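NADPH-quinone reductase (Pediococcus pentosaceus ATCC 25745, PDB 3HA2) probably acts as an FMN-binding NAD(P)H:quinone oxidoreductase, of which this chain is the N-terminal, flavodoxin-like part. Local coordinates at residues 114-117 against 118-122; 107-110 against 111-114. All coordinates share one frame; numbering follows the deposited sequence.

Contact 1 of 2, residues 114-117 against 118-122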
loop_
_atom_site.group_PDB
_atom_site.type_symbol
_atom_site.label_atom_id
_atom_site.label_comp_id
_atom_site.label_asym_id
_atom_site.label_seq_id
_atom_site.Cartn_x
_atom_site.Cartn_y
_atom_site.Cartn_z
ATOM N N GLU A 114 -6.199 -7.935 -15.032
ATOM C CA GLU A 114 -5.676 -7.006 -14.030
ATOM C C GLU A 114 -4.773 -5.902 -14.591
ATOM O O GLU A 114 -4.401 -4.985 -13.862
ATOM C CB GLU A 114 -4.966 -7.765 -12.891
ATOM C CG GLU A 114 -5.790 -8.866 -12.213
ATOM C CD GLU A 114 -7.130 -8.410 -11.615
ATOM O OE1 GLU A 114 -7.306 -7.211 -11.285
ATOM O OE2 GLU A 114 -8.014 -9.282 -11.460
ATOM N N LYS A 115 -4.423 -6.020 -15.876
ATOM C CA LYS A 115 -3.661 -5.023 -16.648
ATOM C C LYS A 115 -2.218 -4.792 -16.205
ATOM O O LYS A 115 -1.398 -4.360 -17.030
ATOM C CB LYS A 115 -4.387 -3.660 -16.721
ATOM C CG LYS A 115 -5.817 -3.717 -17.313
ATOM C CD LYS A 115 -6.353 -2.305 -17.507
ATOM C CE LYS A 115 -7.553 -2.302 -18.441
ATOM N NZ LYS A 115 -8.155 -0.947 -18.422
ATOM N N PHE A 116 -1.912 -5.041 -14.932
ATOM C CA PHE A 116 -0.568 -4.737 -14.385
ATOM C C PHE A 116 0.111 -5.952 -13.799
ATOM O O PHE A 116 -0.535 -6.811 -13.188
ATOM C CB PHE A 116 -0.644 -3.625 -13.331
ATOM C CG PHE A 116 -1.436 -2.440 -13.798
ATOM C CD1 PHE A 116 -0.934 -1.614 -14.822
ATOM C CD2 PHE A 116 -2.684 -2.169 -13.246
ATOM C CE1 PHE A 116 -1.692 -0.520 -15.283
ATOM C CE2 PHE A 116 -3.437 -1.070 -13.681
ATOM C CZ PHE A 116 -2.955 -0.264 -14.699
ATOM N N THR A 117 1.416 -6.034 -14.017
ATOM C CA THR A 117 2.196 -7.149 -13.486
ATOM C C THR A 117 2.431 -7.012 -11.978
ATOM O O THR A 117 2.322 -5.927 -11.398
ATOM C CB THR A 117 3.571 -7.245 -14.191
ATOM O OG1 THR A 117 4.277 -6.008 -14.005
ATOM C CG2 THR A 117 3.410 -7.514 -15.689
ATOM N N ILE A 118 2.786 -8.122 -11.340
ATOM C CA ILE A 118 3.140 -8.080 -9.931
ATOM C C ILE A 118 4.303 -7.112 -9.680
ATOM O O ILE A 118 4.302 -6.360 -8.698
ATOM C CB ILE A 118 3.482 -9.500 -9.435
ATOM C CG1 ILE A 118 2.230 -10.391 -9.518
ATOM C CG2 ILE A 118 4.078 -9.452 -7.992
ATOM C CD1 ILE A 118 1.096 -9.922 -8.583
ATOM N N SER A 119 5.268 -7.103 -10.589
ATOM C CA SER A 119 6.400 -6.161 -10.518
ATOM C C SER A 119 5.920 -4.720 -10.399
ATOM O O SER A 119 6.387 -3.957 -9.560
ATOM C CB SER A 119 7.269 -6.266 -11.775
ATOM O OG SER A 119 8.122 -7.389 -11.742
ATOM N N GLU A 120 4.981 -4.341 -11.253
ATOM C CA GLU A 120 4.438 -2.982 -11.212
ATOM C C GLU A 120 3.679 -2.680 -9.922
ATOM O O GLU A 120 3.771 -1.579 -9.374
ATOM C CB GLU A 120 3.514 -2.794 -12.403
ATOM C CG GLU A 120 4.252 -2.805 -13.742
ATOM C CD GLU A 120 3.262 -2.871 -14.868
ATOM O OE1 GLU A 120 2.966 -4.001 -15.348
ATOM O OE2 GLU A 120 2.722 -1.793 -15.211
ATOM N N LEU A 121 2.924 -3.652 -9.439
ATOM C CA LEU A 121 2.145 -3.467 -8.211
ATOM C C LEU A 121 3.002 -3.389 -6.956
ATOM O O LEU A 121 2.628 -2.716 -5.989
ATOM C CB LEU A 121 1.091 -4.574 -8.051
ATOM C CG LEU A 121 0.048 -4.575 -9.168
ATOM C CD1 LEU A 121 -0.779 -5.866 -9.112
ATOM C CD2 LEU A 121 -0.843 -3.341 -9.085
HETATM N N MSE A 122 4.163 -4.030 -6.979
HETATM C CA MSE A 122 5.046 -4.012 -5.813
HETATM C C MSE A 122 6.006 -2.821 -5.823
HETATM O O MSE A 122 6.922 -2.760 -5.001
HETATM C CB MSE A 122 5.838 -5.334 -5.724
HETATM C CG MSE A 122 4.980 -6.597 -5.521
HETATM SE SE MSE A 122 4.002 -6.600 -3.826
HETATM C CE MSE A 122 2.290 -5.949 -4.502
HETATM O O HOH W 1 1.254 -3.994 -17.566
#

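Contact 2 of 2, residues 107-110 against 111-114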
loop_
_atom_site.group_PDB
_atom_site.type_symbol
_atom_site.label_atom_id
_atom_site.label_comp_id
_atom_site.label_asym_id
_atom_site.label_seq_id
_atom_site.Cartn_x
_atom_site.Cartn_y
_atom_site.Cartn_z
ATOM N N ALA A 107 -3.450 -13.357 -14.947
ATOM C CA ALA A 107 -4.291 -12.150 -14.947
ATOM C C ALA A 107 -3.454 -10.869 -14.808
ATOM O O ALA A 107 -3.909 -9.770 -15.178
ATOM C CB ALA A 107 -5.302 -12.228 -13.807
ATOM N N PHE A 108 -2.236 -11.017 -14.280
ATOM C CA PHE A 108 -1.380 -9.877 -13.945
ATOM C C PHE A 108 -0.397 -9.561 -15.071
ATOM O O PHE A 108 0.796 -9.822 -14.970
ATOM C CB PHE A 108 -0.631 -10.123 -12.634
ATOM C CG PHE A 108 -1.528 -10.230 -11.440
ATOM C CD1 PHE A 108 -2.011 -9.084 -10.821
ATOM C CD2 PHE A 108 -1.900 -11.489 -10.938
ATOM C CE1 PHE A 108 -2.849 -9.178 -9.698
ATOM C CE2 PHE A 108 -2.760 -11.595 -9.827
ATOM C CZ PHE A 108 -3.232 -10.438 -9.209
ATOM N N GLN A 109 -0.918 -8.971 -16.137
ATOM C CA GLN A 109 -0.096 -8.544 -17.271
ATOM C C GLN A 109 -0.943 -7.643 -18.142
ATOM O O GLN A 109 -2.180 -7.663 -18.052
ATOM C CB GLN A 109 0.376 -9.746 -18.119
ATOM C CG GLN A 109 -0.750 -10.611 -18.671
ATOM C CD GLN A 109 -0.266 -11.806 -19.449
ATOM O OE1 GLN A 109 0.536 -11.677 -20.379
ATOM N NE2 GLN A 109 -0.797 -12.979 -19.116
ATOM N N ALA A 110 -0.276 -6.876 -19.000
ATOM C CA ALA A 110 -0.966 -6.017 -19.957
ATOM C C ALA A 110 -1.924 -6.837 -20.827
ATOM O O ALA A 110 -1.599 -7.929 -21.288
ATOM C CB ALA A 110 0.051 -5.259 -20.810
ATOM N N GLY A 111 -3.125 -6.316 -21.037
ATOM C CA GLY A 111 -4.082 -7.006 -21.922
ATOM C C GLY A 111 -4.906 -8.071 -21.212
ATOM O O GLY A 111 -5.895 -8.563 -21.762
ATOM N N ALA A 112 -4.515 -8.442 -19.995
ATOM C CA ALA A 112 -5.287 -9.416 -19.217
ATOM C C ALA A 112 -6.168 -8.699 -18.210
ATOM O O ALA A 112 -6.157 -7.472 -18.146
ATOM C CB ALA A 112 -4.367 -10.398 -18.515
ATOM N N ALA A 113 -6.899 -9.470 -17.401
ATOM C CA ALA A 113 -7.912 -8.906 -16.500
ATOM C C ALA A 113 -7.400 -7.769 -15.593
ATOM O O ALA A 113 -8.088 -6.754 -15.418
ATOM C CB ALA A 113 -8.539 -10.024 -15.648
ATOM N N GLU A 114 -6.199 -7.935 -15.032
ATOM C CA GLU A 114 -5.676 -7.006 -14.030
ATOM C C GLU A 114 -4.773 -5.902 -14.591
ATOM O O GLU A 114 -4.401 -4.985 -13.862
ATOM C CB GLU A 114 -4.966 -7.765 -12.891
ATOM C CG GLU A 114 -5.790 -8.866 -12.213
ATOM C CD GLU A 114 -7.130 -8.410 -11.615
ATOM O OE1 GLU A 114 -7.306 -7.211 -11.285
ATOM O OE2 GLU A 114 -8.014 -9.282 -11.460
#

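Contact 1 of 2, residues 114-117 against 118-122
Glu120 folds back on Thr117 at the start of helix 118-121, and the two residues make a capping box. From CB the Glu120 side chain runs past its partner: Glu120 CB lies 3.5 Å from Thr117 O, and CG passes close beside Thr117 OG1. Beyond CG the chain is extended (chi2 170°), which carries the carboxylate out to the backbone of the N-cap residue. There three donors meet on OE1. Thr117 OG1 donates to Glu120 OE1 over 2.7 Å, into the anti lone pair, while Thr117 N reaches the same Glu120 OE1 at 2.9 Å, nearly straight but from above the carboxylate plane. The third is a water, which bridges OE1 to Lys115 O. Glu120 OE2 comes to the edge of the Phe116 ring, 3.7 Å from Phe116 CD1, with ring and carboxylate almost perpendicular. The box closes in the other direction where Glu120 N donates to Thr117 OG1 at 3.3 Å; Leu121 N, one residue on, bonds to Thr117 O. With an alanine here, Thr117 N would probably lose its acceptor, the water its link from Lys115 O to the helix start, and Thr117 OG1 all but the long bond from Glu120 N. Phe116 and Leu121 also pack on Arg123 of the second subunit. The reciprocal bonds fix the first turn, and a negative carboxylate facing N-H groups at the helix start is likely to be favourable.

Contact 2 of 2, residues 107-110 against 111-114
Ala107 O receives Glu114 N at 2.9 Å, and Gln109 O receives Ala112 N at 3.1 Å; these two backbone bonds pull the chain into a closed loop. The inner one belongs to a type II beta turn from Gln109 to Ala112. Gly111 sits at its third position with a positive phi of 86°, where a CB would collide with Ala110 O. Side chains fill in around the bonds. Ala112 CB lies 3.4 Å from Ala107 O and also meets Gln109 CG, while Ala107 CB rests against Glu114 CG. Glu114 CG also lies over one face of the Phe108 ring, 4.2 Å from the ring centroid and offset toward the rim, a CH-pi contact. Phe108 and Glu114 run side by side in the same direction; the bend at chi2 (-57°) of Glu114 leaves its methylene on the ring and turns the carboxylate away from the backbone loop. Further out, Tyr64 OH bonds to Glu114 OE1, and Lys131 of the second subunit makes a salt bridge with OE2. Phe108 is held in turn by Leu61, and Gln109 NE2 by Asn106 O. Glu114 thus has two chemistries: its aliphatic stem packs against Ala107 and the Phe108 ring, and its buried carboxylate, with a partner for each oxygen, probably remains ionised and ties the loop to the dimer interface.

How the contacts relate
After strand 94-101 the chain enters the long loop that leads to helix 118-121, and both contacts lie in this connection. Contact 2 comes first: residues 107-114 double back on themselves, its inner closure at 109-112 nested within the outer one at 107-114. Contact 1 begins at Glu114, the shared residue, and closes the next turn as the helix starts; the two follow in series and do not cross. Phe108 joins them, with Phe108 CB 3.4 Å from Phe116 O and its ring against Ile118 and Leu121. Ile118 and Met122 then reach strands 94-101 and 135-143, connecting the loop after strand 94-101 to the parallel sheet.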